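PDB 6ED2: glycosyl hydrolase family 2, TIM barrel domain protein from Faecalibacterium prausnitzii A2-165, which probably hydrolyses beta-D-glucuronides, acting as a gut microbial beta-glucuronidase of glycosyl hydrolase family 2. Local coordinates for residues F48-E53 against A75-L80; N162-T167 against F190-G195; C175-A178 against K182-A185. One frame throughout, in Å; residues are numbered along the deposited sequence. Where two conformers were deposited one is given.

Contact 1. Residues F48-E53 against A75-L80; sequences FSFDPE and ASFCDL
Phe77 enters an aromatic cluster with Phe48 and Phe50, joining the end of strand 38-51 to the turn that follows the short strand 75-76. All three lie in the sugar-binding domain, the beta-sandwich module of family 2 glycosidases. The contact is apolar, almost all of it between rings, and no hydrogen bond spans it. Two ring geometries can be told apart. Phe50 directs its edge at the face of Phe77 in an offset edge-to-face pair, with planes 77° apart and Phe50 CE1 3.7 Å from Phe77 CE1. Phe48 meets the same ring obliquely, its plane turned by 46° and the centroids of Phe48 and Phe77 5.4 Å apart; here the leading atom is Phe48 CZ, over one face of Phe77 and nearer the rim than the centre. With CG of Phe48 anti to the backbone N (chi1 177°), its ring reaches across toward Phe77. The two strand residues also pack on each other, Phe48 CE2 lying over the centre of the Phe50 ring, which probably limits how each ring can turn. An alanine in place of Phe77 would probably deprive Phe48 CZ and the edge of Phe50 of the surface they pack on, opening a gap between strand and turn. Further aromatic residues extend the cluster: Phe93 and Tyr95 of strand 92-101 stand edge-to-face with Phe77 and Phe48 respectively, while Met71 of strand 69-73 touches both Phe48 and Phe77. On the neighbouring strand residue, Ser49 OG donates to the carbonyl O of Phe50 at 3.0 Å. The face of Phe77 opposite Phe48 is covered from its own turn by Cys78, whose SG stands 4.0 Å above the ring plane, displaced toward the rim.

Contact 2. Residues N162-T167 against F190-G195; sequences NELSET and FYNYAG
Asn192 and Ala194 carry the side of 190-195 that meets Asn162 and Leu164, a buried packing of two irregular loops in the sugar-binding domain. Before the contact, Tyr191 places CD2 over one face of the Tyr193 ring. Its carbonyl O also takes a weak bond from Tyr193 N at 2.8 Å, closing an inverse gamma turn centred on Asn192. That tight turn presents the Asn192 side chain to the other loop. With CG anti to its own N (chi1 -168°), the amide reaches the main chain of 162-167: ND2 of Asn192 donates to Asn162 O at 3.1 Å, with 157° at the hydrogen. The donor lies in the plane of that carbonyl, and the acceptor lies almost in the amide plane of Asn192. The oxygen end has another partner, His119 NE2, and the Leu164 side chain runs to meet that of Asn192 head-on, its CD2 3.7 Å from Asn192 OD1. The carbonyl of Asn192 is used too, receiving a bond from a water 2.6 Å from Asn192 O; the same water accepts from Asn162 ND2 at 2.7 Å and so bridges the loops. Tyr193 turns away from 162-167, its hydroxyl bonded to Asp79. Next, Ala194 sets its methyl against Asn162, CB to CB at 3.4 Å, a close fit against the root of the Asn162 side chain, whose amide is held by Gly91 N at OD1 and Tyr89 O at ND2. The bonds between the two loops are between neutral groups: two buried amides help fix the spacing of loops that share no strand pairing, and with a partner at both the N and the O end, a flip of either amide would probably break these bonds.

Contact 3. Residues C175-A178 against K182-A185; sequences CTLA and KIAA
Cys175 and Ile183 face each other as the hydrogen-bonded pair of an antiparallel beta hairpin, both side chains on the same face of its two-stranded sheet. Two backbone bonds join them, Cys175 N to Ile183 O and Ile183 N to Cys175 O, each 2.8 Å long and the first nearly straight at 168°. Above this pair CB of Cys175 lies beside the CG2 branch of Ile183 at 3.7 Å. The isoleucine puts CG1 anti to its backbone N (chi1 -171°), which brings the CG2 methyl over the strand junction while CD1 leads away from the partner strand. The same methyl meets a second neighbour from the turn side: Leu177 crosses it obliquely, its CD2 4.1 Å from Ile183 CG2. In the other direction SG of Cys175 points along the strand and comes to 4.1 Å from the methyl of Ala185. Thr176 and Lys182, a non-hydrogen-bonded pair, occupy the reverse face and touch only loosely, Thr176 OG1 to Lys182 CG being 4.4 Å. Cys175 O is also approached by the CA-H of Lys182, 3.4 Å from CA. The lysine chain bends at chi3, and its NZ makes a long, weak ion pair with Glu163. The hairpin, built of strands 172-176 and 182-186, projects at the surface of the sugar-binding domain. Ala184 rests on Leu164, Asn192 and Cys90 of nearby loops, while the turn end meets a third subunit of the tetramer, Ala178 N bonding to Asp510 of helix 508-525 there and Ile183 packing on Ala506 of that same subunit.

All three contacts lie in the sugar-binding domain, on one side of the chain's centre. Contact 1 closes first along the chain; contact 3 is then nested in the long loop that contact 2 closes. The centres of contacts 1 and 2 are about 13 Å apart and joined directly, through probable bonds from Phe77 N to Ala194 O and between Asp79 and Tyr193. Contact 3 is about 12 Å, centre to centre, from contact 2, touching it through Ala184 and Lys182, and about 16 Å from contact 1. The order runs from the aromatic cluster on strand 38-51 of the large antiparallel sheet, through buried loops, to a surface hairpin meeting the third subunit, while 75-80 packs on the second.

Contact 1. Residues F48-E53 against A75-L80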
loop_
_atom_site.group_PDB
_atom_site.type_symbol
_atom_site.label_atom_id
_atom_site.label_comp_id
_atom_site.label_asym_id
_atom_site.label_seq_id
_atom_site.Cartn_x
_atom_site.Cartn_y
_atom_site.Cartn_z
ATOM N N PHE A 48 -26.656 -25.101 3.634
ATOM C CA PHE A 48 -26.570 -24.141 4.719
ATOM C C PHE A 48 -27.774 -23.221 4.649
ATOM O O PHE A 48 -28.172 -22.797 3.564
ATOM C CB PHE A 48 -25.258 -23.334 4.625
ATOM C CG PHE A 48 -25.104 -22.242 5.672
ATOM C CD1 PHE A 48 -24.304 -22.448 6.787
ATOM C CD2 PHE A 48 -25.700 -20.990 5.505
ATOM C CE1 PHE A 48 -24.118 -21.432 7.745
ATOM C CE2 PHE A 48 -25.528 -19.980 6.456
ATOM C CZ PHE A 48 -24.722 -20.207 7.576
ATOM N N SER A 49 -28.339 -22.903 5.810
ATOM C CA SER A 49 -29.411 -21.929 5.865
ATOM C C SER A 49 -29.326 -21.165 7.176
ATOM O O SER A 49 -29.132 -21.767 8.235
ATOM C CB SER A 49 -30.785 -22.598 5.746
ATOM O OG SER A 49 -31.772 -21.594 5.675
ATOM N N PHE A 50 -29.457 -19.842 7.093
ATOM C CA PHE A 50 -29.736 -19.045 8.279
ATOM C C PHE A 50 -31.147 -19.352 8.778
ATOM O O PHE A 50 -32.032 -19.725 8.004
ATOM C CB PHE A 50 -29.604 -17.548 7.971
ATOM C CG PHE A 50 -28.213 -17.123 7.563
ATOM C CD1 PHE A 50 -27.158 -17.195 8.461
ATOM C CD2 PHE A 50 -27.958 -16.644 6.278
ATOM C CE1 PHE A 50 -25.871 -16.807 8.088
ATOM C CE2 PHE A 50 -26.663 -16.248 5.900
ATOM C CZ PHE A 50 -25.627 -16.326 6.808
ATOM N N ASP A 51 -31.357 -19.180 10.085
ATOM C CA ASP A 51 -32.654 -19.418 10.732
ATOM C C ASP A 51 -32.958 -18.244 11.660
ATOM O O ASP A 51 -32.919 -18.381 12.887
ATOM C CB ASP A 51 -32.627 -20.743 11.500
ATOM C CG ASP A 51 -34.009 -21.192 12.016
ATOM O OD1 ASP A 51 -35.031 -20.470 11.860
ATOM O OD2 ASP A 51 -34.049 -22.302 12.597
ATOM N N PRO A 52 -33.248 -17.062 11.102
ATOM C CA PRO A 52 -33.368 -15.868 11.960
ATOM C C PRO A 52 -34.568 -15.909 12.888
ATOM O O PRO A 52 -34.549 -15.256 13.940
ATOM C CB PRO A 52 -33.474 -14.712 10.954
ATOM C CG PRO A 52 -34.008 -15.347 9.717
ATOM C CD PRO A 52 -33.388 -16.727 9.674
ATOM N N GLU A 53 -35.611 -16.648 12.550
ATOM C CA GLU A 53 -36.769 -16.735 13.423
ATOM C C GLU A 53 -36.713 -17.946 14.346
ATOM O O GLU A 53 -37.685 -18.204 15.060
ATOM C CB GLU A 53 -38.051 -16.747 12.587
ATOM C CG GLU A 53 -38.287 -15.445 11.814
ATOM C CD GLU A 53 -38.309 -14.216 12.715
ATOM O OE1 GLU A 53 -39.077 -14.207 13.704
ATOM O OE2 GLU A 53 -37.550 -13.261 12.433
ATOM N N ALA A 75 -15.017 -24.379 7.295
ATOM C CA ALA A 75 -14.783 -22.947 7.148
ATOM C C ALA A 75 -15.679 -22.226 8.142
ATOM O O ALA A 75 -16.705 -22.764 8.578
ATOM C CB ALA A 75 -15.075 -22.456 5.716
ATOM N N SER A 76 -15.278 -21.010 8.507
ATOM C CA SER A 76 -16.255 -20.064 9.022
ATOM C C SER A 76 -17.150 -19.653 7.866
ATOM O O SER A 76 -16.699 -19.574 6.718
ATOM C CB SER A 76 -15.581 -18.822 9.614
ATOM O OG SER A 76 -14.663 -19.160 10.644
ATOM N N PHE A 77 -18.429 -19.396 8.162
ATOM C CA PHE A 77 -19.311 -18.978 7.082
ATOM C C PHE A 77 -19.170 -17.495 6.743
ATOM O O PHE A 77 -19.509 -17.105 5.624
ATOM C CB PHE A 77 -20.781 -19.326 7.402
ATOM C CG PHE A 77 -21.409 -18.510 8.535
ATOM C CD1 PHE A 77 -21.856 -17.204 8.327
ATOM C CD2 PHE A 77 -21.589 -19.077 9.792
ATOM C CE1 PHE A 77 -22.462 -16.455 9.361
ATOM C CE2 PHE A 77 -22.198 -18.344 10.836
ATOM C CZ PHE A 77 -22.625 -17.025 10.618
ATOM N N CYS A 78 -18.615 -16.680 7.647
ATOM C CA CYS A 78 -18.861 -15.230 7.617
ATOM C C CYS A 78 -18.235 -14.543 6.398
ATOM O O CYS A 78 -18.870 -13.684 5.776
ATOM C CB CYS A 78 -18.349 -14.581 8.912
ATOM S SG CYS A 78 -18.684 -15.514 10.451
ATOM N N ASP A 79 -16.977 -14.859 6.069
ATOM C CA ASP A 79 -16.236 -14.082 5.075
ATOM C C ASP A 79 -16.416 -14.594 3.646
ATOM O O ASP A 79 -15.752 -14.092 2.728
ATOM C CB ASP A 79 -14.743 -14.064 5.416
ATOM C CG ASP A 79 -14.416 -13.099 6.533
ATOM O OD1 ASP A 79 -15.352 -12.406 7.006
ATOM O OD2 ASP A 79 -13.225 -13.038 6.938
ATOM N N LEU A 80 -17.271 -15.589 3.444
ATOM C CA LEU A 80 -17.560 -16.066 2.100
ATOM C C LEU A 80 -18.556 -15.163 1.387
ATOM O O LEU A 80 -18.537 -15.091 0.152
ATOM C CB LEU A 80 -18.086 -17.507 2.165
ATOM C CG LEU A 80 -17.069 -18.453 2.827
ATOM C CD1 LEU A 80 -17.633 -19.817 2.982
ATOM C CD2 LEU A 80 -15.813 -18.515 1.982
#

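Contact 2. Residues N162-T167 against F190-G195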
loop_
_atom_site.group_PDB
_atom_site.type_symbol
_atom_site.label_atom_id
_atom_site.label_comp_id
_atom_site.label_asym_id
_atom_site.label_seq_id
_atom_site.Cartn_x
_atom_site.Cartn_y
_atom_site.Cartn_z
ATOM N N ASN A 162 -24.305 -19.077 17.310
ATOM C CA ASN A 162 -23.075 -18.350 17.610
ATOM C C ASN A 162 -23.309 -17.162 18.538
ATOM O O ASN A 162 -22.478 -16.245 18.591
ATOM C CB ASN A 162 -22.396 -17.889 16.319
ATOM C CG ASN A 162 -23.224 -16.878 15.557
ATOM O OD1 ASN A 162 -24.395 -16.657 15.867
ATOM N ND2 ASN A 162 -22.620 -16.258 14.539
ATOM N N GLU A 163 -24.426 -17.152 19.257
ATOM C CA GLU A 163 -24.690 -16.073 20.195
ATOM C C GLU A 163 -23.716 -16.135 21.364
ATOM O O GLU A 163 -23.252 -17.206 21.766
ATOM C CB GLU A 163 -26.134 -16.136 20.689
ATOM C CG GLU A 163 -27.112 -15.741 19.621
ATOM C CD GLU A 163 -28.569 -15.987 19.999
ATOM O OE1 GLU A 163 -29.145 -16.987 19.535
ATOM O OE2 GLU A 163 -29.151 -15.157 20.718
ATOM N N LEU A 164 -23.382 -14.958 21.879
ATOM C CA LEU A 164 -22.462 -14.802 22.990
ATOM C C LEU A 164 -23.211 -14.494 24.286
ATOM O O LEU A 164 -24.259 -13.844 24.285
ATOM C CB LEU A 164 -21.470 -13.684 22.683
ATOM C CG LEU A 164 -20.558 -13.946 21.479
ATOM C CD1 LEU A 164 -19.622 -12.765 21.274
ATOM C CD2 LEU A 164 -19.778 -15.255 21.657
ATOM N N SER A 165 -22.652 -14.956 25.402
ATOM C CA SER A 165 -23.202 -14.650 26.722
ATOM C C SER A 165 -22.057 -14.596 27.723
ATOM O O SER A 165 -20.896 -14.854 27.385
ATOM C CB SER A 165 -24.239 -15.689 27.161
ATOM O OG SER A 165 -23.559 -16.850 27.617
ATOM N N GLU A 166 -22.399 -14.272 28.971
ATOM C CA GLU A 166 -21.438 -14.187 30.057
ATOM C C GLU A 166 -21.238 -15.519 30.778
ATOM O O GLU A 166 -20.510 -15.564 31.777
ATOM C CB GLU A 166 -21.869 -13.109 31.057
ATOM C CG GLU A 166 -22.047 -11.745 30.413
ATOM C CD GLU A 166 -22.296 -10.627 31.420
ATOM O OE1 GLU A 166 -22.676 -10.927 32.574
ATOM O OE2 GLU A 166 -22.075 -9.447 31.057
ATOM N N THR A 167 -21.857 -16.600 30.301
ATOM C CA THR A 167 -21.672 -17.908 30.920
ATOM C C THR A 167 -20.934 -18.892 30.016
ATOM O O THR A 167 -20.869 -20.083 30.343
ATOM C CB THR A 167 -23.023 -18.496 31.349
ATOM O OG1 THR A 167 -23.954 -18.414 30.267
ATOM C CG2 THR A 167 -23.581 -17.731 32.534
ATOM N N PHE A 190 -11.087 -10.575 19.089
ATOM C CA PHE A 190 -11.098 -11.235 17.790
ATOM C C PHE A 190 -12.518 -11.389 17.244
ATOM O O PHE A 190 -13.498 -11.382 17.993
ATOM C CB PHE A 190 -10.376 -12.597 17.863
ATOM C CG PHE A 190 -10.842 -13.504 18.987
ATOM C CD1 PHE A 190 -11.727 -14.555 18.729
ATOM C CD2 PHE A 190 -10.354 -13.348 20.276
ATOM C CE1 PHE A 190 -12.140 -15.419 19.745
ATOM C CE2 PHE A 190 -10.759 -14.210 21.300
ATOM C CZ PHE A 190 -11.657 -15.253 21.026
ATOM N N TYR A 191 -12.619 -11.485 15.918
ATOM C CA TYR A 191 -13.920 -11.559 15.272
ATOM C C TYR A 191 -14.655 -12.845 15.667
ATOM O O TYR A 191 -14.051 -13.908 15.842
ATOM C CB TYR A 191 -13.769 -11.482 13.750
ATOM C CG TYR A 191 -15.083 -11.203 13.035
ATOM C CD1 TYR A 191 -15.503 -9.899 12.805
ATOM C CD2 TYR A 191 -15.920 -12.247 12.620
ATOM C CE1 TYR A 191 -16.716 -9.629 12.168
ATOM C CE2 TYR A 191 -17.141 -11.985 11.985
ATOM C CZ TYR A 191 -17.527 -10.672 11.773
ATOM O OH TYR A 191 -18.727 -10.392 11.148
ATOM N N ASN A 192 -15.978 -12.748 15.790
ATOM C CA ASN A 192 -16.792 -13.884 16.234
ATOM C C ASN A 192 -17.070 -14.860 15.083
ATOM O O ASN A 192 -18.212 -15.154 14.739
ATOM C CB ASN A 192 -18.095 -13.386 16.855
ATOM C CG ASN A 192 -18.851 -14.492 17.591
ATOM O OD1 ASN A 192 -18.248 -15.297 18.303
ATOM N ND2 ASN A 192 -20.172 -14.535 17.419
ATOM N N TYR A 193 -15.994 -15.375 14.487
ATOM C CA TYR A 193 -16.130 -16.372 13.430
ATOM C C TYR A 193 -16.860 -17.606 13.955
ATOM O O TYR A 193 -16.512 -18.147 15.011
ATOM C CB TYR A 193 -14.751 -16.775 12.903
ATOM C CG TYR A 193 -14.127 -15.770 11.951
ATOM C CD1 TYR A 193 -14.812 -15.338 10.812
ATOM C CD2 TYR A 193 -12.855 -15.251 12.197
ATOM C CE1 TYR A 193 -14.244 -14.409 9.942
ATOM C CE2 TYR A 193 -12.281 -14.326 11.348
ATOM C CZ TYR A 193 -12.976 -13.908 10.220
ATOM O OH TYR A 193 -12.386 -12.995 9.375
ATOM N N ALA A 194 -17.875 -18.058 13.221
ATOM C CA ALA A 194 -18.562 -19.289 13.575
ATOM C C ALA A 194 -18.822 -20.101 12.313
ATOM O O ALA A 194 -18.580 -19.648 11.195
ATOM C CB ALA A 194 -19.865 -19.017 14.317
ATOM N N GLY A 195 -19.331 -21.312 12.508
ATOM C CA GLY A 195 -19.507 -22.248 11.417
ATOM C C GLY A 195 -19.011 -23.611 11.829
ATOM O O GLY A 195 -19.006 -23.926 13.023
HETATM O O HOH W 1 -20.262 -15.959 13.269
#

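Contact 3. Residues C175-A178 against K182-A185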
loop_
_atom_site.group_PDB
_atom_site.type_symbol
_atom_site.label_atom_id
_atom_site.label_comp_id
_atom_site.label_asym_id
_atom_site.label_seq_id
_atom_site.Cartn_x
_atom_site.Cartn_y
_atom_site.Cartn_z
ATOM N N CYS A 175 -26.424 -7.967 20.991
ATOM C CA CYS A 175 -27.231 -6.758 20.976
ATOM C C CYS A 175 -28.231 -6.856 19.833
ATOM O O CYS A 175 -28.071 -7.661 18.911
ATOM C CB CYS A 175 -26.340 -5.511 20.831
ATOM S SG CYS A 175 -25.308 -5.208 22.290
ATOM N N THR A 176 -29.280 -6.044 19.902
ATOM C CA THR A 176 -30.285 -6.006 18.849
ATOM C C THR A 176 -30.200 -4.670 18.127
ATOM O O THR A 176 -30.218 -3.617 18.769
ATOM C CB THR A 176 -31.689 -6.227 19.414
ATOM O OG1 THR A 176 -31.847 -7.614 19.745
ATOM C CG2 THR A 176 -32.734 -5.858 18.371
ATOM N N LEU A 177 -30.082 -4.713 16.802
ATOM C CA LEU A 177 -30.002 -3.482 16.027
ATOM C C LEU A 177 -31.406 -2.909 15.823
ATOM O O LEU A 177 -32.411 -3.494 16.241
ATOM C CB LEU A 177 -29.290 -3.731 14.701
ATOM C CG LEU A 177 -27.849 -4.255 14.783
ATOM C CD1 LEU A 177 -27.350 -4.653 13.403
ATOM C CD2 LEU A 177 -26.922 -3.235 15.419
ATOM N N ALA A 178 -31.479 -1.738 15.182
ATOM C CA ALA A 178 -32.773 -1.077 15.005
ATOM C C ALA A 178 -33.759 -1.967 14.250
ATOM O O ALA A 178 -34.925 -2.092 14.650
ATOM C CB ALA A 178 -32.589 0.260 14.288
ATOM N N LYS A 182 -30.036 -9.579 15.456
ATOM C CA LYS A 182 -29.052 -9.790 16.507
ATOM C C LYS A 182 -27.656 -9.539 15.950
ATOM O O LYS A 182 -27.367 -9.844 14.794
ATOM C CB LYS A 182 -29.148 -11.220 17.066
ATOM C CG LYS A 182 -29.872 -11.351 18.418
ATOM C CD LYS A 182 -30.234 -12.811 18.750
ATOM C CE LYS A 182 -31.468 -13.300 17.963
ATOM N NZ LYS A 182 -31.668 -14.798 17.946
ATOM N N ILE A 183 -26.793 -8.974 16.784
ATOM C CA ILE A 183 -25.397 -8.729 16.464
ATOM C C ILE A 183 -24.593 -9.209 17.664
ATOM O O ILE A 183 -25.051 -9.093 18.805
ATOM C CB ILE A 183 -25.129 -7.230 16.173
ATOM C CG1 ILE A 183 -23.728 -7.022 15.632
ATOM C CG2 ILE A 183 -25.298 -6.373 17.417
ATOM C CD1 ILE A 183 -23.531 -7.733 14.359
ATOM N N ALA A 184 -23.423 -9.790 17.415
ATOM C CA ALA A 184 -22.577 -10.234 18.513
ATOM C C ALA A 184 -21.733 -9.072 19.017
ATOM O O ALA A 184 -21.227 -8.266 18.228
ATOM C CB ALA A 184 -21.673 -11.391 18.085
ATOM N N ALA A 185 -21.591 -8.986 20.339
ATOM C CA ALA A 185 -20.807 -7.940 20.996
ATOM C C ALA A 185 -19.789 -8.618 21.899
ATOM O O ALA A 185 -20.022 -8.779 23.105
ATOM C CB ALA A 185 -21.702 -6.991 21.794
#